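PDB 3N6X: putative glutathionylspermidine synthase, which probably acts as an ATP-dependent ligase of the circularly permuted ATP-grasp type, possibly joining glutathione to spermidine, although its substrates are only inferred. Local coordinates for residues R77-S82 against L149-E154; N99-D104 against Q109-A114; Q250-R255 against V259-T264; Y357-L362 against R395-P400. One frame throughout, in Å; residues are numbered along the deposited sequence.

Interaction 1: R77-S82 against L149-E154; sequences RILSAS and LVRTGE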
loop_
_atom_site.group_PDB
_atom_site.type_symbol
_atom_site.label_atom_id
_atom_site.label_comp_id
_atom_site.label_asym_id
_atom_site.label_seq_id
_atom_site.Cartn_x
_atom_site.Cartn_y
_atom_site.Cartn_z
ATOM N N ARG A 77 -2.610 0.057 17.018
ATOM C CA ARG A 77 -3.877 0.324 16.372
ATOM C C ARG A 77 -4.631 -1.007 16.435
ATOM O O ARG A 77 -4.234 -1.964 15.777
ATOM C CB ARG A 77 -3.626 0.774 14.911
ATOM C CG ARG A 77 -4.867 0.907 14.071
ATOM C CD ARG A 77 -5.511 2.257 14.259
ATOM N NE ARG A 77 -6.731 2.388 13.471
ATOM C CZ ARG A 77 -6.756 2.750 12.191
ATOM N NH1 ARG A 77 -5.623 2.984 11.536
ATOM N NH2 ARG A 77 -7.913 2.857 11.549
ATOM N N ILE A 78 -5.608 -1.120 17.341
ATOM C CA ILE A 78 -6.317 -2.398 17.545
ATOM C C ILE A 78 -7.609 -2.448 16.761
ATOM O O ILE A 78 -8.398 -1.519 16.832
ATOM C CB ILE A 78 -6.536 -2.729 19.064
ATOM C CG1 ILE A 78 -5.260 -2.439 19.900
ATOM C CG2 ILE A 78 -6.995 -4.184 19.245
ATOM C CD1 ILE A 78 -5.455 -2.499 21.425
ATOM N N LEU A 79 -7.828 -3.550 16.013
ATOM C CA LEU A 79 -9.052 -3.776 15.239
ATOM C C LEU A 79 -9.665 -5.088 15.664
ATOM O O LEU A 79 -8.945 -6.058 15.862
ATOM C CB LEU A 79 -8.752 -3.798 13.717
ATOM C CG LEU A 79 -8.067 -2.537 13.129
ATOM C CD1 LEU A 79 -7.502 -2.820 11.749
ATOM C CD2 LEU A 79 -9.027 -1.349 13.076
ATOM N N SER A 80 -10.993 -5.123 15.837
ATOM C CA SER A 80 -11.684 -6.347 16.249
ATOM C C SER A 80 -11.764 -7.347 15.115
ATOM O O SER A 80 -11.608 -6.977 13.946
ATOM C CB SER A 80 -13.087 -6.026 16.775
ATOM O OG SER A 80 -13.969 -5.612 15.743
ATOM N N ALA A 81 -12.052 -8.604 15.447
ATOM C CA ALA A 81 -12.212 -9.658 14.459
ATOM C C ALA A 81 -13.319 -9.329 13.458
ATOM O O ALA A 81 -13.186 -9.661 12.284
ATOM C CB ALA A 81 -12.510 -10.983 15.148
ATOM N N SER A 82 -14.399 -8.668 13.911
ATOM C CA SER A 82 -15.518 -8.347 13.018
ATOM C C SER A 82 -15.208 -7.146 12.105
ATOM O O SER A 82 -15.553 -7.185 10.919
ATOM C CB SER A 82 -16.820 -8.155 13.802
ATOM O OG SER A 82 -16.786 -6.986 14.601
ATOM N N LEU A 149 -6.237 2.913 3.465
ATOM C CA LEU A 149 -7.549 3.095 4.096
ATOM C C LEU A 149 -7.520 4.104 5.205
ATOM O O LEU A 149 -6.553 4.169 5.964
ATOM C CB LEU A 149 -8.061 1.759 4.672
ATOM C CG LEU A 149 -8.254 0.635 3.694
ATOM C CD1 LEU A 149 -8.243 -0.691 4.403
ATOM C CD2 LEU A 149 -9.543 0.800 2.929
ATOM N N VAL A 150 -8.631 4.827 5.369
ATOM C CA VAL A 150 -8.824 5.779 6.463
ATOM C C VAL A 150 -10.171 5.510 7.112
ATOM O O VAL A 150 -11.085 4.998 6.457
ATOM C CB VAL A 150 -8.661 7.266 6.040
ATOM C CG1 VAL A 150 -7.238 7.558 5.578
ATOM C CG2 VAL A 150 -9.688 7.674 4.979
ATOM N N ARG A 151 -10.281 5.806 8.401
ATOM C CA ARG A 151 -11.508 5.580 9.164
ATOM C C ARG A 151 -12.140 6.926 9.554
ATOM O O ARG A 151 -11.417 7.861 9.887
ATOM C CB ARG A 151 -11.183 4.763 10.413
ATOM C CG ARG A 151 -12.387 4.169 11.088
ATOM C CD ARG A 151 -11.990 3.430 12.345
ATOM N NE ARG A 151 -13.114 2.684 12.909
ATOM C CZ ARG A 151 -12.980 1.680 13.767
ATOM N NH1 ARG A 151 -11.773 1.292 14.164
ATOM N NH2 ARG A 151 -14.050 1.048 14.227
ATOM N N THR A 152 -13.470 7.039 9.474
ATOM C CA THR A 152 -14.157 8.271 9.882
ATOM C C THR A 152 -15.160 8.012 11.020
ATOM O O THR A 152 -15.518 8.941 11.751
ATOM C CB THR A 152 -14.782 9.009 8.677
ATOM O OG1 THR A 152 -15.644 8.122 7.965
ATOM C CG2 THR A 152 -13.732 9.606 7.740
ATOM N N GLY A 153 -15.582 6.755 11.162
ATOM C CA GLY A 153 -16.533 6.342 12.188
ATOM C C GLY A 153 -16.317 4.924 12.687
ATOM O O GLY A 153 -15.277 4.313 12.411
ATOM N N GLU A 154 -17.303 4.396 13.450
ATOM C CA GLU A 154 -17.272 3.037 14.006
ATOM C C GLU A 154 -17.295 2.007 12.872
ATOM O O GLU A 154 -16.515 1.048 12.886
ATOM C CB GLU A 154 -18.474 2.823 14.962
ATOM C CG GLU A 154 -18.520 1.454 15.636
ATOM C CD GLU A 154 -17.631 1.270 16.857
ATOM O OE1 GLU A 154 -17.016 2.261 17.314
ATOM O OE2 GLU A 154 -17.569 0.128 17.368
HETATM O O HOH W 1 -7.169 4.149 9.152
#
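Arg77 and Leu79 reach Arg151 across a wide backbone gap, the nearest CA atoms of the two segments, those of Leu79 and Glu154, being 10.7 Å apart. Both strands belong to the large mixed sheet of this ATP-grasp protein but are not paired with each other: strand 77-79 runs parallel to strand 464-471, whereas strand 144-151 lies between strands 157-163 and 423-435. The gap is bridged by side chains, chiefly two arginines. Arg151 has CG anti to its own nitrogen (chi1 -165°) and stays extended as far as NE, which carries its NH1 to within 4.0 Å of Leu79 CD2. Arg77 bends at chi2 and sets NH2 4.0 Å from Arg151 CB, the two guanidinium planes turned 34° apart. Glu12 reconciles the two positive groups, since its carboxylate forms salt bridges with Arg77 NH2 and Arg151 NH1; Glu83 adds another to Arg151 NH2. The loop after strand 144-151 folds back to fix the far end of Arg151: NE donates to Gly153 O at 2.8 Å and NH2 to Glu154 O at 2.8 Å. A water links the segments, accepting from Arg77 NH2 at 2.8 Å and donating to Leu149 O at 3.2 Å.

Interaction 2: N99-D104 against Q109-A114; sequences NMFLHD and QEIIKA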
loop_
_atom_site.group_PDB
_atom_site.type_symbol
_atom_site.label_atom_id
_atom_site.label_comp_id
_atom_site.label_asym_id
_atom_site.label_seq_id
_atom_site.Cartn_x
_atom_site.Cartn_y
_atom_site.Cartn_z
ATOM N N ASN A 99 -8.238 -6.643 -10.756
ATOM C CA ASN A 99 -7.612 -7.699 -11.570
ATOM C C ASN A 99 -8.469 -8.080 -12.764
ATOM O O ASN A 99 -7.936 -8.351 -13.830
ATOM C CB ASN A 99 -7.280 -8.941 -10.718
ATOM C CG ASN A 99 -5.902 -8.869 -10.096
ATOM O OD1 ASN A 99 -4.908 -8.544 -10.761
ATOM N ND2 ASN A 99 -5.818 -9.107 -8.796
HETATM N N MSE A 100 -9.796 -8.100 -12.594
HETATM C CA MSE A 100 -10.707 -8.388 -13.699
HETATM C C MSE A 100 -10.742 -7.217 -14.701
HETATM O O MSE A 100 -10.803 -7.444 -15.909
HETATM C CB MSE A 100 -12.095 -8.714 -13.176
HETATM C CG MSE A 100 -12.129 -10.026 -12.424
HETATM SE SE MSE A 100 -13.851 -10.388 -11.671
HETATM C CE MSE A 100 -14.688 -11.033 -13.303
ATOM N N PHE A 101 -10.609 -5.978 -14.194
ATOM C CA PHE A 101 -10.509 -4.781 -15.031
ATOM C C PHE A 101 -9.259 -4.856 -15.907
ATOM O O PHE A 101 -9.346 -4.629 -17.113
ATOM C CB PHE A 101 -10.478 -3.501 -14.169
ATOM C CG PHE A 101 -10.063 -2.272 -14.941
ATOM C CD1 PHE A 101 -10.914 -1.704 -15.888
ATOM C CD2 PHE A 101 -8.812 -1.700 -14.749
ATOM C CE1 PHE A 101 -10.517 -0.588 -16.633
ATOM C CE2 PHE A 101 -8.405 -0.591 -15.502
ATOM C CZ PHE A 101 -9.266 -0.031 -16.431
ATOM N N LEU A 102 -8.101 -5.230 -15.299
ATOM C CA LEU A 102 -6.812 -5.358 -16.001
ATOM C C LEU A 102 -6.836 -6.446 -17.078
ATOM O O LEU A 102 -6.361 -6.214 -18.179
ATOM C CB LEU A 102 -5.649 -5.552 -15.009
ATOM C CG LEU A 102 -5.258 -4.277 -14.247
ATOM C CD1 LEU A 102 -4.451 -4.605 -12.987
ATOM C CD2 LEU A 102 -4.493 -3.287 -15.160
ATOM N N HIS A 103 -7.469 -7.585 -16.799
ATOM C CA HIS A 103 -7.663 -8.608 -17.816
ATOM C C HIS A 103 -8.557 -8.050 -18.947
ATOM O O HIS A 103 -8.278 -8.273 -20.124
ATOM C CB HIS A 103 -8.293 -9.877 -17.209
ATOM C CG HIS A 103 -8.618 -10.908 -18.233
ATOM N ND1 HIS A 103 -7.660 -11.804 -18.682
ATOM C CD2 HIS A 103 -9.755 -11.090 -18.947
ATOM C CE1 HIS A 103 -8.252 -12.524 -19.625
ATOM N NE2 HIS A 103 -9.515 -12.136 -19.818
ATOM N N ASP A 104 -9.615 -7.318 -18.586
ATOM C CA ASP A 104 -10.537 -6.758 -19.575
ATOM C C ASP A 104 -9.878 -5.709 -20.509
ATOM O O ASP A 104 -10.014 -5.840 -21.727
ATOM C CB ASP A 104 -11.788 -6.194 -18.891
ATOM C CG ASP A 104 -12.945 -5.879 -19.820
ATOM O OD1 ASP A 104 -13.080 -6.561 -20.850
ATOM O OD2 ASP A 104 -13.760 -5.024 -19.469
ATOM N N GLN A 109 -11.990 -5.587 -23.728
ATOM C CA GLN A 109 -12.357 -4.214 -23.330
ATOM C C GLN A 109 -13.875 -4.030 -23.229
ATOM O O GLN A 109 -14.411 -3.024 -23.690
ATOM C CB GLN A 109 -11.704 -3.171 -24.257
ATOM C CG GLN A 109 -10.178 -3.285 -24.269
ATOM C CD GLN A 109 -9.497 -2.327 -25.213
ATOM O OE1 GLN A 109 -10.076 -1.857 -26.187
ATOM N NE2 GLN A 109 -8.220 -2.063 -24.969
ATOM N N GLU A 110 -14.561 -5.024 -22.615
ATOM C CA GLU A 110 -16.016 -5.041 -22.447
ATOM C C GLU A 110 -16.540 -3.814 -21.691
ATOM O O GLU A 110 -17.610 -3.305 -22.033
ATOM C CB GLU A 110 -16.486 -6.340 -21.750
ATOM C CG GLU A 110 -16.309 -7.615 -22.575
ATOM C CD GLU A 110 -16.993 -7.700 -23.938
ATOM O OE1 GLU A 110 -17.926 -6.903 -24.203
ATOM O OE2 GLU A 110 -16.612 -8.596 -24.727
ATOM N N ILE A 111 -15.793 -3.347 -20.653
ATOM C CA ILE A 111 -16.191 -2.188 -19.842
ATOM C C ILE A 111 -16.157 -0.872 -20.648
ATOM O O ILE A 111 -16.881 0.061 -20.315
ATOM C CB ILE A 111 -15.382 -2.103 -18.508
ATOM C CG1 ILE A 111 -16.114 -1.198 -17.466
ATOM C CG2 ILE A 111 -13.909 -1.647 -18.762
ATOM C CD1 ILE A 111 -15.746 -1.417 -15.966
ATOM N N ILE A 112 -15.289 -0.791 -21.685
ATOM C CA ILE A 112 -15.208 0.393 -22.554
ATOM C C ILE A 112 -16.375 0.355 -23.565
ATOM O O ILE A 112 -17.085 1.350 -23.716
ATOM C CB ILE A 112 -13.815 0.533 -23.244
ATOM C CG1 ILE A 112 -12.673 0.661 -22.179
ATOM C CG2 ILE A 112 -13.809 1.740 -24.205
ATOM C CD1 ILE A 112 -11.195 0.614 -22.755
ATOM N N LYS A 113 -16.624 -0.834 -24.174
ATOM C CA LYS A 113 -17.726 -1.040 -25.118
ATOM C C LYS A 113 -19.088 -0.799 -24.455
ATOM O O LYS A 113 -20.021 -0.370 -25.135
ATOM C CB LYS A 113 -17.669 -2.456 -25.734
ATOM C CG LYS A 113 -16.395 -2.709 -26.535
ATOM C CD LYS A 113 -16.252 -4.170 -26.946
ATOM C CE LYS A 113 -15.099 -4.359 -27.905
ATOM N NZ LYS A 113 -14.816 -5.799 -28.149
ATOM N N ALA A 114 -19.203 -1.078 -23.122
ATOM C CA ALA A 114 -20.435 -0.853 -22.358
ATOM C C ALA A 114 -20.610 0.641 -21.959
ATOM O O ALA A 114 -21.629 1.002 -21.354
ATOM C CB ALA A 114 -20.469 -1.745 -21.121
#
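The Phe101 ring meets Ile111 at its edge, where CE1 lies 4.1 Å from CG2, close to the ring plane. The second flat group, the carboxylate of Asp104, presents both oxygens to the backbone of 109-114. OD1 accepts from Glu110 N at 2.8 Å and OD2 from Ile111 N at 2.9 Å; each is met on its syn side, the donor of the first bond lying 27° out of the carboxylate plane and that of the second 15°. With CG anti to the backbone nitrogen (chi1 -167°), Asp104 projects from the end region of helix 81-105 straight at the start of helix 110-113. A tight turn joins the two helices, and an acidic side chain near the end of the first accepts from the first two amides of the second, with Gln109 at the N-cap position; the helix end probably favours the negative charge. The backbone tightens the same turn, as Gln109 N donates to Asp104 O at 2.8 Å. Ile111 CG2 also packs 3.5 Å from Asp104 OD2. Tyr334 of helix 327-335 covers this corner, touching Phe101 and Ile111 and hydrogen-bonding through its hydroxyl to Asp104 OD2.

Interaction 3: Q250-R255 against V259-T264; sequences QDLFVR and VYMRTT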
loop_
_atom_site.group_PDB
_atom_site.type_symbol
_atom_site.label_atom_id
_atom_site.label_comp_id
_atom_site.label_asym_id
_atom_site.label_seq_id
_atom_site.Cartn_x
_atom_site.Cartn_y
_atom_site.Cartn_z
ATOM N N GLN A 250 21.695 -7.878 -14.404
ATOM C CA GLN A 250 22.900 -8.516 -14.966
ATOM C C GLN A 250 23.101 -9.972 -14.530
ATOM O O GLN A 250 23.865 -10.693 -15.170
ATOM C CB GLN A 250 24.161 -7.657 -14.693
ATOM C CG GLN A 250 24.508 -7.481 -13.195
ATOM C CD GLN A 250 23.807 -6.305 -12.525
ATOM O OE1 GLN A 250 22.850 -5.699 -13.061
ATOM N NE2 GLN A 250 24.255 -5.974 -11.317
ATOM N N ASP A 251 22.388 -10.412 -13.464
ATOM C CA ASP A 251 22.455 -11.785 -12.928
ATOM C C ASP A 251 21.612 -12.767 -13.739
ATOM O O ASP A 251 21.734 -13.987 -13.559
ATOM C CB ASP A 251 22.008 -11.805 -11.459
ATOM C CG ASP A 251 22.906 -11.000 -10.555
ATOM O OD1 ASP A 251 24.133 -10.991 -10.799
ATOM O OD2 ASP A 251 22.381 -10.367 -9.597
ATOM N N LEU A 252 20.745 -12.236 -14.611
ATOM C CA LEU A 252 19.827 -13.016 -15.432
ATOM C C LEU A 252 20.096 -12.770 -16.902
ATOM O O LEU A 252 20.672 -11.744 -17.268
ATOM C CB LEU A 252 18.352 -12.621 -15.120
ATOM C CG LEU A 252 17.906 -12.681 -13.657
ATOM C CD1 LEU A 252 16.464 -12.175 -13.506
ATOM C CD2 LEU A 252 18.051 -14.085 -13.091
ATOM N N PHE A 253 19.659 -13.688 -17.747
ATOM C CA PHE A 253 19.773 -13.523 -19.183
ATOM C C PHE A 253 18.699 -14.329 -19.854
ATOM O O PHE A 253 18.188 -15.286 -19.271
ATOM C CB PHE A 253 21.203 -13.886 -19.717
ATOM C CG PHE A 253 21.602 -15.339 -19.578
ATOM C CD1 PHE A 253 21.316 -16.255 -20.586
ATOM C CD2 PHE A 253 22.277 -15.791 -18.441
ATOM C CE1 PHE A 253 21.646 -17.604 -20.439
ATOM C CE2 PHE A 253 22.621 -17.140 -18.301
ATOM C CZ PHE A 253 22.308 -18.037 -19.301
ATOM N N VAL A 254 18.356 -13.952 -21.081
ATOM C CA VAL A 254 17.308 -14.591 -21.851
ATOM C C VAL A 254 17.901 -15.393 -23.018
ATOM O O VAL A 254 18.815 -14.917 -23.690
ATOM C CB VAL A 254 16.325 -13.486 -22.374
ATOM C CG1 VAL A 254 15.554 -13.950 -23.610
ATOM C CG2 VAL A 254 15.377 -13.026 -21.275
ATOM N N ARG A 255 17.321 -16.578 -23.299
ATOM C CA ARG A 255 17.554 -17.349 -24.527
ATOM C C ARG A 255 16.493 -18.406 -24.766
ATOM O O ARG A 255 16.015 -19.030 -23.821
ATOM C CB ARG A 255 18.986 -17.912 -24.659
ATOM C CG ARG A 255 19.316 -19.021 -23.718
ATOM C CD ARG A 255 20.532 -19.783 -24.190
ATOM N NE ARG A 255 21.278 -20.301 -23.055
ATOM C CZ ARG A 255 20.965 -21.417 -22.417
ATOM N NH1 ARG A 255 19.965 -22.174 -22.846
ATOM N NH2 ARG A 255 21.676 -21.810 -21.367
ATOM N N VAL A 259 14.262 -17.598 -19.239
ATOM C CA VAL A 259 15.124 -16.709 -18.463
ATOM C C VAL A 259 15.962 -17.597 -17.580
ATOM O O VAL A 259 15.432 -18.549 -16.978
ATOM C CB VAL A 259 14.283 -15.684 -17.625
ATOM C CG1 VAL A 259 15.180 -14.801 -16.757
ATOM C CG2 VAL A 259 13.406 -14.832 -18.534
ATOM N N TYR A 260 17.273 -17.320 -17.511
ATOM C CA TYR A 260 18.194 -18.114 -16.718
ATOM C C TYR A 260 18.895 -17.275 -15.702
ATOM O O TYR A 260 19.172 -16.108 -15.952
ATOM C CB TYR A 260 19.236 -18.799 -17.632
ATOM C CG TYR A 260 18.628 -19.817 -18.567
ATOM C CD1 TYR A 260 18.460 -21.141 -18.174
ATOM C CD2 TYR A 260 18.183 -19.451 -19.830
ATOM C CE1 TYR A 260 17.828 -22.064 -18.999
ATOM C CE2 TYR A 260 17.582 -20.376 -20.680
ATOM C CZ TYR A 260 17.392 -21.679 -20.253
ATOM O OH TYR A 260 16.805 -22.596 -21.079
HETATM N N MSE A 261 19.232 -17.873 -14.563
HETATM C CA MSE A 261 20.040 -17.226 -13.553
HETATM C C MSE A 261 21.457 -17.806 -13.650
HETATM O O MSE A 261 21.607 -19.017 -13.814
HETATM C CB MSE A 261 19.450 -17.463 -12.162
HETATM C CG MSE A 261 20.206 -16.723 -11.050
HETATM SE SE MSE A 261 19.547 -17.160 -9.277
HETATM C CE MSE A 261 18.906 -18.934 -9.588
ATOM N N ARG A 262 22.485 -16.940 -13.602
ATOM C CA ARG A 262 23.884 -17.372 -13.676
ATOM C C ARG A 262 24.317 -18.029 -12.367
ATOM O O ARG A 262 24.175 -17.431 -11.296
ATOM C CB ARG A 262 24.821 -16.179 -13.963
ATOM C CG ARG A 262 24.423 -15.310 -15.153
ATOM C CD ARG A 262 25.422 -14.179 -15.341
ATOM N NE ARG A 262 24.888 -13.098 -16.169
ATOM C CZ ARG A 262 24.919 -13.096 -17.495
ATOM N NH1 ARG A 262 25.449 -14.118 -18.155
ATOM N NH2 ARG A 262 24.399 -12.082 -18.173
ATOM N N THR A 263 24.832 -19.259 -12.446
ATOM C CA THR A 263 25.415 -19.963 -11.288
ATOM C C THR A 263 26.758 -20.605 -11.730
ATOM O O THR A 263 26.926 -20.919 -12.913
ATOM C CB THR A 263 24.438 -21.026 -10.681
ATOM O OG1 THR A 263 24.529 -22.256 -11.417
ATOM C CG2 THR A 263 22.981 -20.542 -10.611
ATOM N N THR A 264 27.686 -20.820 -10.790
ATOM C CA THR A 264 28.983 -21.437 -11.114
ATOM C C THR A 264 28.814 -22.830 -11.754
ATOM O O THR A 264 29.570 -23.178 -12.663
ATOM C CB THR A 264 29.923 -21.401 -9.890
ATOM O OG1 THR A 264 30.165 -20.030 -9.541
ATOM C CG2 THR A 264 31.268 -22.101 -10.157
#
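Phe253 and Tyr260 form the hydrogen-bonded pair at the middle of this contact, Tyr260 N donating to Phe253 O at 2.8 Å and Phe253 N to Tyr260 O at 3.1 Å. The strand segments approach to 4.7 Å and run antiparallel, their directions 151° apart. The face carrying Leu252, Val254, Val259 and Met261 (a selenomethionine) is packed into the protein, against helix 298-303 and strand 245-247. Here Leu252 CD2 lies 3.8 Å from Met261 CB, and Val254 CG2 is 3.8 Å from Val259 CG2. The face of Phe253 and Tyr260 is partly exposed; flat groups stack closely on it, but its outer rim of Arg255 and Arg262 is exposed. Phe253, its CG between the backbone N and carbonyl carbon (chi1 66°), holds one ring face over Tyr260 CB, with CZ 3.6 Å from that atom in a CH-pi contact, while the two rings are slid apart and barely overlap. Arg255 lays its guanidinium flat on the Tyr260 ring as a cation-pi stack, CZ standing 4.3 Å from the ring centroid with the planes 25° apart. Arg262 places one face of its guanidinium against Phe253 CD2, and its NE, in the carbonyl plane, donates to Gln250 O at 2.8 Å. Strand 259-261 pairs in turn with strand 268-275, so this beta hairpin adds an antiparallel arm to a mixed sheet.

Interaction 4: Y357-L362 against R395-P400; sequences YVLDNL and RILANP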
loop_
_atom_site.group_PDB
_atom_site.type_symbol
_atom_site.label_atom_id
_atom_site.label_comp_id
_atom_site.label_asym_id
_atom_site.label_seq_id
_atom_site.Cartn_x
_atom_site.Cartn_y
_atom_site.Cartn_z
ATOM N N TYR A 357 -13.521 24.287 -9.962
ATOM C CA TYR A 357 -14.158 24.028 -8.672
ATOM C C TYR A 357 -13.164 24.120 -7.533
ATOM O O TYR A 357 -13.428 24.812 -6.555
ATOM C CB TYR A 357 -14.875 22.653 -8.660
ATOM C CG TYR A 357 -15.592 22.388 -7.355
ATOM C CD1 TYR A 357 -14.934 21.790 -6.282
ATOM C CD2 TYR A 357 -16.901 22.821 -7.156
ATOM C CE1 TYR A 357 -15.570 21.600 -5.058
ATOM C CE2 TYR A 357 -17.551 22.624 -5.941
ATOM C CZ TYR A 357 -16.880 22.021 -4.892
ATOM O OH TYR A 357 -17.511 21.845 -3.686
ATOM N N VAL A 358 -12.027 23.416 -7.650
ATOM C CA VAL A 358 -11.011 23.375 -6.602
ATOM C C VAL A 358 -10.481 24.761 -6.243
ATOM O O VAL A 358 -10.471 25.107 -5.070
ATOM C CB VAL A 358 -9.879 22.364 -6.917
ATOM C CG1 VAL A 358 -8.767 22.436 -5.867
ATOM C CG2 VAL A 358 -10.431 20.952 -7.011
ATOM N N LEU A 359 -10.086 25.576 -7.257
ATOM C CA LEU A 359 -9.575 26.935 -7.020
ATOM C C LEU A 359 -10.628 27.838 -6.394
ATOM O O LEU A 359 -10.279 28.742 -5.634
ATOM C CB LEU A 359 -9.038 27.552 -8.310
ATOM C CG LEU A 359 -7.782 26.902 -8.885
ATOM C CD1 LEU A 359 -7.408 27.532 -10.192
ATOM C CD2 LEU A 359 -6.614 26.982 -7.901
ATOM N N ASP A 360 -11.916 27.562 -6.663
ATOM C CA ASP A 360 -13.025 28.339 -6.106
ATOM C C ASP A 360 -13.393 27.921 -4.657
ATOM O O ASP A 360 -14.019 28.697 -3.943
ATOM C CB ASP A 360 -14.264 28.264 -7.025
ATOM C CG ASP A 360 -15.322 29.314 -6.722
ATOM O OD1 ASP A 360 -14.976 30.526 -6.708
ATOM O OD2 ASP A 360 -16.489 28.929 -6.490
ATOM N N ASN A 361 -13.019 26.694 -4.240
ATOM C CA ASN A 361 -13.357 26.170 -2.909
ATOM C C ASN A 361 -12.115 25.638 -2.190
ATOM O O ASN A 361 -12.217 24.745 -1.350
ATOM C CB ASN A 361 -14.424 25.080 -3.032
ATOM C CG ASN A 361 -15.687 25.558 -3.674
ATOM O OD1 ASN A 361 -16.564 26.115 -3.023
ATOM N ND2 ASN A 361 -15.805 25.364 -4.971
ATOM N N LEU A 362 -10.955 26.231 -2.485
ATOM C CA LEU A 362 -9.643 25.822 -1.976
ATOM C C LEU A 362 -9.532 25.714 -0.442
ATOM O O LEU A 362 -8.857 24.812 0.052
ATOM C CB LEU A 362 -8.557 26.747 -2.547
ATOM C CG LEU A 362 -7.146 26.172 -2.656
ATOM C CD1 LEU A 362 -7.093 24.999 -3.616
ATOM C CD2 LEU A 362 -6.166 27.233 -3.114
ATOM N N ARG A 395 0.964 27.964 -7.167
ATOM C CA ARG A 395 1.688 26.683 -7.300
ATOM C C ARG A 395 0.875 25.705 -8.183
ATOM O O ARG A 395 1.422 25.118 -9.131
ATOM C CB ARG A 395 1.955 26.072 -5.911
ATOM C CG ARG A 395 3.023 24.978 -5.906
ATOM C CD ARG A 395 3.075 24.236 -4.575
ATOM N NE ARG A 395 3.688 25.037 -3.516
ATOM N N ILE A 396 -0.447 25.610 -7.924
ATOM C CA ILE A 396 -1.356 24.785 -8.722
ATOM C C ILE A 396 -1.354 25.234 -10.189
ATOM O O ILE A 396 -1.129 24.416 -11.070
ATOM C CB ILE A 396 -2.797 24.781 -8.123
ATOM C CG1 ILE A 396 -2.848 23.989 -6.792
ATOM C CG2 ILE A 396 -3.815 24.242 -9.148
ATOM C CD1 ILE A 396 -4.123 24.204 -5.968
ATOM N N LEU A 397 -1.583 26.533 -10.447
ATOM C CA LEU A 397 -1.670 27.043 -11.828
ATOM C C LEU A 397 -0.378 26.951 -12.628
ATOM O O LEU A 397 -0.422 26.920 -13.864
ATOM C CB LEU A 397 -2.298 28.445 -11.877
ATOM C CG LEU A 397 -3.794 28.453 -11.531
ATOM C CD1 LEU A 397 -4.216 29.766 -10.994
ATOM C CD2 LEU A 397 -4.639 28.046 -12.719
ATOM N N ALA A 398 0.770 26.792 -11.925
ATOM C CA ALA A 398 2.068 26.587 -12.564
ATOM C C ALA A 398 2.136 25.186 -13.209
ATOM O O ALA A 398 2.817 25.016 -14.221
ATOM C CB ALA A 398 3.180 26.758 -11.548
ATOM N N ASN A 399 1.375 24.192 -12.647
ATOM C CA ASN A 399 1.283 22.816 -13.180
ATOM C C ASN A 399 0.010 22.107 -12.650
ATOM O O ASN A 399 0.114 21.246 -11.773
ATOM C CB ASN A 399 2.545 22.007 -12.815
ATOM C CG ASN A 399 2.755 20.770 -13.658
ATOM O OD1 ASN A 399 1.987 20.465 -14.588
ATOM N ND2 ASN A 399 3.825 20.049 -13.375
ATOM N N PRO A 400 -1.207 22.480 -13.145
ATOM C CA PRO A 400 -2.448 21.897 -12.577
ATOM C C PRO A 400 -2.613 20.384 -12.737
ATOM O O PRO A 400 -3.131 19.736 -11.825
ATOM C CB PRO A 400 -3.564 22.680 -13.279
ATOM C CG PRO A 400 -2.936 23.195 -14.518
ATOM C CD PRO A 400 -1.517 23.496 -14.169
#
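Helices 352-360 and 386-398 pack side by side on a four-stranded antiparallel sheet, an alpha+beta unit consistent with a subdomain of the ATP-grasp fold, and near their C-terminal ends they meet through Leu359, Ile396 and Leu397, with Leu362 just beyond the first helix adding a fourth side chain. The contact is wholly apolar and is made by methyl groups, with the nearest CA atoms, those of Leu359 and Ile396, 8.7 Å apart. Leu359 divides its two methyls between neighbours: CD1 touches Leu397 CD2 at 3.8 Å and CD2 reaches Ile396 CG2 at 4.1 Å. Ile396 is likewise shared. Its CG1 branch, anti to the carbonyl carbon (chi1 -70°), sends CD1 to within 3.9 Å of Leu362 CD1, while its CG2 faces Leu359. Leu362 and Ile396 lie alongside one another, pointing in opposite senses, and both rest on Val367 of strand 365-369, whereas Leu397 lies at the exposed margin. Val358 of the first helix packs on Leu365 and Val367. Past the last turn of that helix, Asn361 folds back: ND2 donates to Tyr357 O at 2.9 Å and also sits 3.3 Å above the plane of the Tyr357 ring, over its centre.

The four contacts are spread over the chain and none touches another. Interactions 1 and 2 share helix 81-105, which starts within 77-82 and runs through 99-104 to the turn before helix 110-113; in sequence, interaction 2 lies inside the loop that interaction 1 closes, although their centres lie 32 Å apart. Interactions 3 and 4 follow in series. Interactions 1 and 3 lie in two different mixed sheets, and interaction 4 joins helices that pack on a third, antiparallel sheet. Interactions 3 and 4 are farthest apart, centres 50 Å, and interactions 1 and 3 lie on opposite sides of the chain's centre. The contacts therefore sample separate parts of one ATP-grasp family region.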